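Long-range contacts in DNA translocase coupling protein (Clostridium perfringens, PDB 6O1W), which probably binds ATP and DNA as the FtsK/SpoIIIE-type coupling protein of plasmid conjugation, of which this chain is one piece, carrying the ATPase domain: residues Leu133-Thr138 / Gly300-Ser305; Val294-Cys299 / Phe327-Gly332. One frame throughout, in Å; residues are numbered along the deposited sequence.

Contact 1 of 2, residues Leu133-Thr138 / Gly300-Ser305; sequences LSAGET and GRFADS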
# COMPACT_ATOMS: atom_id res chain seq x y z
N LEU A 133 2.86 -5.66 1.99
CA LEU A 133 4.03 -4.80 1.92
C LEU A 133 3.49 -3.39 1.62
O LEU A 133 2.74 -3.19 0.64
CB LEU A 133 4.98 -5.28 0.81
CG LEU A 133 6.25 -4.40 0.59
CD1 LEU A 133 7.35 -4.77 1.55
CD2 LEU A 133 6.81 -4.59 -0.82
N SER A 134 3.85 -2.43 2.47
CA SER A 134 3.43 -1.03 2.32
C SER A 134 4.66 -0.19 2.10
O SER A 134 5.55 -0.17 2.96
CB SER A 134 2.61 -0.58 3.54
OG SER A 134 2.27 0.80 3.49
N ALA A 135 4.75 0.45 0.91
CA ALA A 135 5.89 1.24 0.51
C ALA A 135 5.55 2.69 0.26
O ALA A 135 4.54 2.99 -0.34
CB ALA A 135 6.55 0.65 -0.72
N GLY A 136 6.42 3.58 0.73
CA GLY A 136 6.21 5.01 0.58
C GLY A 136 7.30 5.84 1.23
O GLY A 136 7.99 5.35 2.13
N GLU A 137 7.46 7.09 0.75
CA GLU A 137 8.43 8.06 1.25
C GLU A 137 8.05 8.47 2.67
O GLU A 137 6.90 8.32 3.05
CB GLU A 137 8.47 9.30 0.33
CG GLU A 137 9.15 9.04 -1.01
CD GLU A 137 8.93 10.10 -2.09
OE1 GLU A 137 8.75 11.29 -1.73
OE2 GLU A 137 8.95 9.74 -3.29
N THR A 138 9.01 8.97 3.46
CA THR A 138 8.68 9.35 4.84
C THR A 138 7.61 10.48 4.85
O THR A 138 7.70 11.41 4.04
CB THR A 138 9.94 9.59 5.69
OG1 THR A 138 9.58 9.62 7.07
CG2 THR A 138 10.74 10.82 5.26
N GLY A 300 2.96 4.06 -2.30
CA GLY A 300 2.80 5.50 -2.33
C GLY A 300 3.42 6.05 -3.59
O GLY A 300 3.90 5.30 -4.44
N ARG A 301 3.41 7.36 -3.73
CA ARG A 301 3.95 8.03 -4.90
C ARG A 301 5.48 7.99 -4.89
O ARG A 301 6.07 8.33 -3.89
CB ARG A 301 3.44 9.48 -4.93
CG ARG A 301 3.90 10.21 -6.20
CD ARG A 301 3.26 11.57 -6.35
NE ARG A 301 3.64 12.17 -7.63
CZ ARG A 301 4.78 12.84 -7.83
NH1 ARG A 301 5.63 13.03 -6.83
NH2 ARG A 301 5.06 13.33 -9.03
N PHE A 302 6.09 7.57 -5.99
CA PHE A 302 7.54 7.62 -6.20
C PHE A 302 7.73 8.17 -7.63
O PHE A 302 7.22 7.56 -8.57
CB PHE A 302 8.20 6.22 -6.10
CG PHE A 302 8.23 5.60 -4.72
CD1 PHE A 302 9.17 6.02 -3.77
CD2 PHE A 302 7.33 4.61 -4.36
CE1 PHE A 302 9.21 5.44 -2.51
CE2 PHE A 302 7.38 4.02 -3.09
CZ PHE A 302 8.32 4.44 -2.18
N ALA A 303 8.42 9.30 -7.79
CA ALA A 303 8.68 9.90 -9.11
C ALA A 303 9.60 9.02 -9.96
O ALA A 303 9.49 9.04 -11.18
CB ALA A 303 9.27 11.29 -8.96
N ASP A 304 10.44 8.19 -9.32
CA ASP A 304 11.35 7.27 -9.99
C ASP A 304 10.65 5.96 -10.42
O ASP A 304 10.07 5.26 -9.59
CB ASP A 304 12.56 6.97 -9.07
CG ASP A 304 13.69 6.14 -9.68
OD1 ASP A 304 13.64 5.87 -10.91
OD2 ASP A 304 14.62 5.76 -8.93
N SER A 305 10.76 5.64 -11.72
CA SER A 305 10.20 4.45 -12.38
C SER A 305 10.68 3.13 -11.79
O SER A 305 9.89 2.21 -11.68
CB SER A 305 10.50 4.48 -13.88
OG SER A 305 9.42 5.05 -14.60
O HOH W 1 5.57 7.80 -1.30
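The ring of Phe-302 meets the backbone carbonyl carbon of Ala-135 at its edge, near the ring plane, while the CA of Gly-136 and the OE2 of Glu-137 approach it obliquely. The segment it touches runs from strand 132-135 into the predicted ATP-binding P-loop, the Walker A motif, which opens at Gly-136. With CG anti to its own carbonyl carbon (chi1 -70°), Phe-302 brings CZ to 3.5 Å from Gly-136 CA. Glu-137 slides past the ring in the opposite direction, its chain extended beyond CG, so that its CG lies 3.9 Å from Phe-302 CE1 and the carboxylate plane stands 58° from the ring plane. Pro-281 and Ala-307, the latter on helix 305-312, also pack on Phe-302. Where the strands end, the N-H of Gly-300 reaches the O of Ala-135 over 2.7 Å, in the carbonyl plane and fairly straight at 157°. Just beyond, two residues on from Ala-135 and one from Gly-300, a water takes the place of a direct bond: it accepts from Glu-137 N at 2.9 Å and donates to Arg-301 O at 2.7 Å.

Contact 2 of 2, residues Val294-Cys299 / Phe327-Gly332; sequences VPVRIC and FLFKLG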
# COMPACT_ATOMS: atom_id res chain seq x y z
N VAL A 294 4.77 -12.28 -0.91
CA VAL A 294 4.01 -11.19 -0.28
C VAL A 294 3.03 -10.68 -1.33
O VAL A 294 3.43 -9.90 -2.17
CB VAL A 294 4.90 -10.07 0.33
CG1 VAL A 294 4.04 -8.96 0.96
CG2 VAL A 294 5.86 -10.68 1.36
N PRO A 295 1.76 -11.15 -1.34
CA PRO A 295 0.85 -10.79 -2.45
C PRO A 295 0.24 -9.39 -2.43
O PRO A 295 -0.06 -8.89 -3.50
CB PRO A 295 -0.25 -11.86 -2.36
CG PRO A 295 -0.27 -12.24 -0.92
CD PRO A 295 1.16 -12.17 -0.46
N VAL A 296 -0.00 -8.79 -1.24
CA VAL A 296 -0.62 -7.47 -1.19
C VAL A 296 0.46 -6.40 -1.24
O VAL A 296 1.39 -6.42 -0.43
CB VAL A 296 -1.52 -7.27 0.06
CG1 VAL A 296 -2.11 -5.87 0.08
CG2 VAL A 296 -2.62 -8.33 0.15
N ARG A 297 0.34 -5.44 -2.18
CA ARG A 297 1.26 -4.32 -2.26
C ARG A 297 0.47 -3.04 -2.15
O ARG A 297 -0.54 -2.84 -2.86
CB ARG A 297 2.06 -4.28 -3.57
CG ARG A 297 2.62 -5.62 -4.03
CD ARG A 297 3.83 -6.08 -3.23
NE ARG A 297 4.08 -7.50 -3.52
CZ ARG A 297 4.62 -7.94 -4.64
NH1 ARG A 297 5.03 -7.08 -5.58
NH2 ARG A 297 4.75 -9.24 -4.86
N ILE A 298 0.93 -2.19 -1.26
CA ILE A 298 0.39 -0.86 -1.06
C ILE A 298 1.56 0.05 -1.38
O ILE A 298 2.61 -0.07 -0.76
CB ILE A 298 -0.26 -0.65 0.33
CG1 ILE A 298 -1.50 -1.56 0.49
CG2 ILE A 298 -0.68 0.80 0.48
CD1 ILE A 298 -1.89 -1.91 1.94
N CYS A 299 1.42 0.89 -2.42
CA CYS A 299 2.52 1.75 -2.86
C CYS A 299 2.15 3.22 -2.94
O CYS A 299 1.15 3.58 -3.57
CB CYS A 299 3.09 1.24 -4.17
SG CYS A 299 4.71 1.94 -4.58
N PHE A 327 -2.77 6.21 -2.37
CA PHE A 327 -1.88 5.09 -2.69
C PHE A 327 -2.39 4.28 -3.84
O PHE A 327 -3.55 4.41 -4.21
CB PHE A 327 -1.83 4.14 -1.45
CG PHE A 327 -0.96 4.60 -0.32
CD1 PHE A 327 -1.42 5.51 0.62
CD2 PHE A 327 0.36 4.16 -0.22
CE1 PHE A 327 -0.58 5.99 1.62
CE2 PHE A 327 1.19 4.61 0.81
CZ PHE A 327 0.73 5.54 1.71
N LEU A 328 -1.53 3.37 -4.32
CA LEU A 328 -1.86 2.28 -5.23
C LEU A 328 -1.96 0.96 -4.44
O LEU A 328 -1.12 0.66 -3.58
CB LEU A 328 -0.83 2.11 -6.36
CG LEU A 328 -0.73 3.30 -7.34
CD1 LEU A 328 0.39 3.09 -8.27
CD2 LEU A 328 -2.01 3.49 -8.11
N PHE A 329 -2.96 0.18 -4.76
CA PHE A 329 -3.19 -1.14 -4.19
C PHE A 329 -3.02 -2.14 -5.33
O PHE A 329 -3.69 -2.03 -6.35
CB PHE A 329 -4.62 -1.26 -3.63
CG PHE A 329 -4.96 -2.61 -3.03
CD1 PHE A 329 -4.64 -2.91 -1.71
CD2 PHE A 329 -5.64 -3.58 -3.77
CE1 PHE A 329 -4.98 -4.14 -1.15
CE2 PHE A 329 -6.01 -4.80 -3.20
CZ PHE A 329 -5.65 -5.08 -1.90
N LYS A 330 -2.19 -3.15 -5.11
CA LYS A 330 -2.00 -4.23 -6.06
C LYS A 330 -2.11 -5.59 -5.34
O LYS A 330 -1.41 -5.82 -4.35
CB LYS A 330 -0.66 -4.08 -6.81
CG LYS A 330 -0.43 -5.20 -7.81
CD LYS A 330 0.74 -4.98 -8.71
CE LYS A 330 0.55 -5.78 -9.98
NZ LYS A 330 1.80 -6.45 -10.41
N LEU A 331 -3.03 -6.43 -5.80
CA LEU A 331 -3.26 -7.82 -5.36
C LEU A 331 -3.56 -8.59 -6.62
O LEU A 331 -4.62 -8.42 -7.21
CB LEU A 331 -4.40 -7.97 -4.33
CG LEU A 331 -4.71 -9.42 -3.86
CD1 LEU A 331 -3.48 -10.16 -3.41
CD2 LEU A 331 -5.68 -9.42 -2.72
N GLY A 332 -2.62 -9.41 -7.04
CA GLY A 332 -2.74 -10.13 -8.29
C GLY A 332 -2.27 -9.23 -9.42
O GLY A 332 -1.33 -8.45 -9.25
O HOH W 2 -0.00 -9.86 -5.99
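The carbonyl O of Val-294 is gripped twice by one side chain, Arg-297, whose NE (2.8 Å from Val-294 O) and NH2 (3.1 Å from the same O) clasp it side-on. That oxygen lies in the guanidinium plane; NE comes nearly along the C=O axis, NH2 from above the carbonyl plane. A bend at chi2 (-75°) folds the arginine back over the turn after helix 288-293, and its NH1 bonds to Val-311 O in helix 305-312. Lys-330, on the same face, likewise ends on this helix, its NZ bonding to Leu-312 O.

Arg-297 and Lys-330 form one hydrogen-bonded pair and Cys-299 and Leu-328 the next; the straightest bond, from Leu-328 N to Cys-299 O, spans 2.8 Å at 178°. On the other face Val-296 CG1, anti to its backbone N, lies 3.6 Å from Phe-329 CE1, the chains crossing obliquely. At the end of the pairing Phe-327 points its CB toward 294-299; its CD2 meets Ile-298 CG2, also at 3.6 Å, and its ring touches the P-loop. Beyond the paired strands, a water joins Pro-295 O to Gly-332 N. Beside a crystal-bound glucose touching Phe-329, antiparallel strand 326-331 continues, past strand 296-299, the parallel core of the FtsK/SpoIIIE-type P-loop NTPase sheet.

In the fold
From the N terminus, the chain passes the separate four-stranded antiparallel sheet before entering the ten-stranded mixed sheet to which both contacts belong. Strand 132-135 opens contact 1; helices and the parallel strands 159-163, 179-182, 229-233 and 272-278 follow before helix 288-293 leads into residues 294-299. Contact 1 then closes its long loop at residues 300-305, and contact 2 closes a shorter one after helix 305-312, at 327-332. The segments alternate, so the two loops cross. Strand 296-299 is the seam: parallel to 132-135 on one side and antiparallel to 326-331 on the other, it ties the P-loop strand to the C-terminal strands.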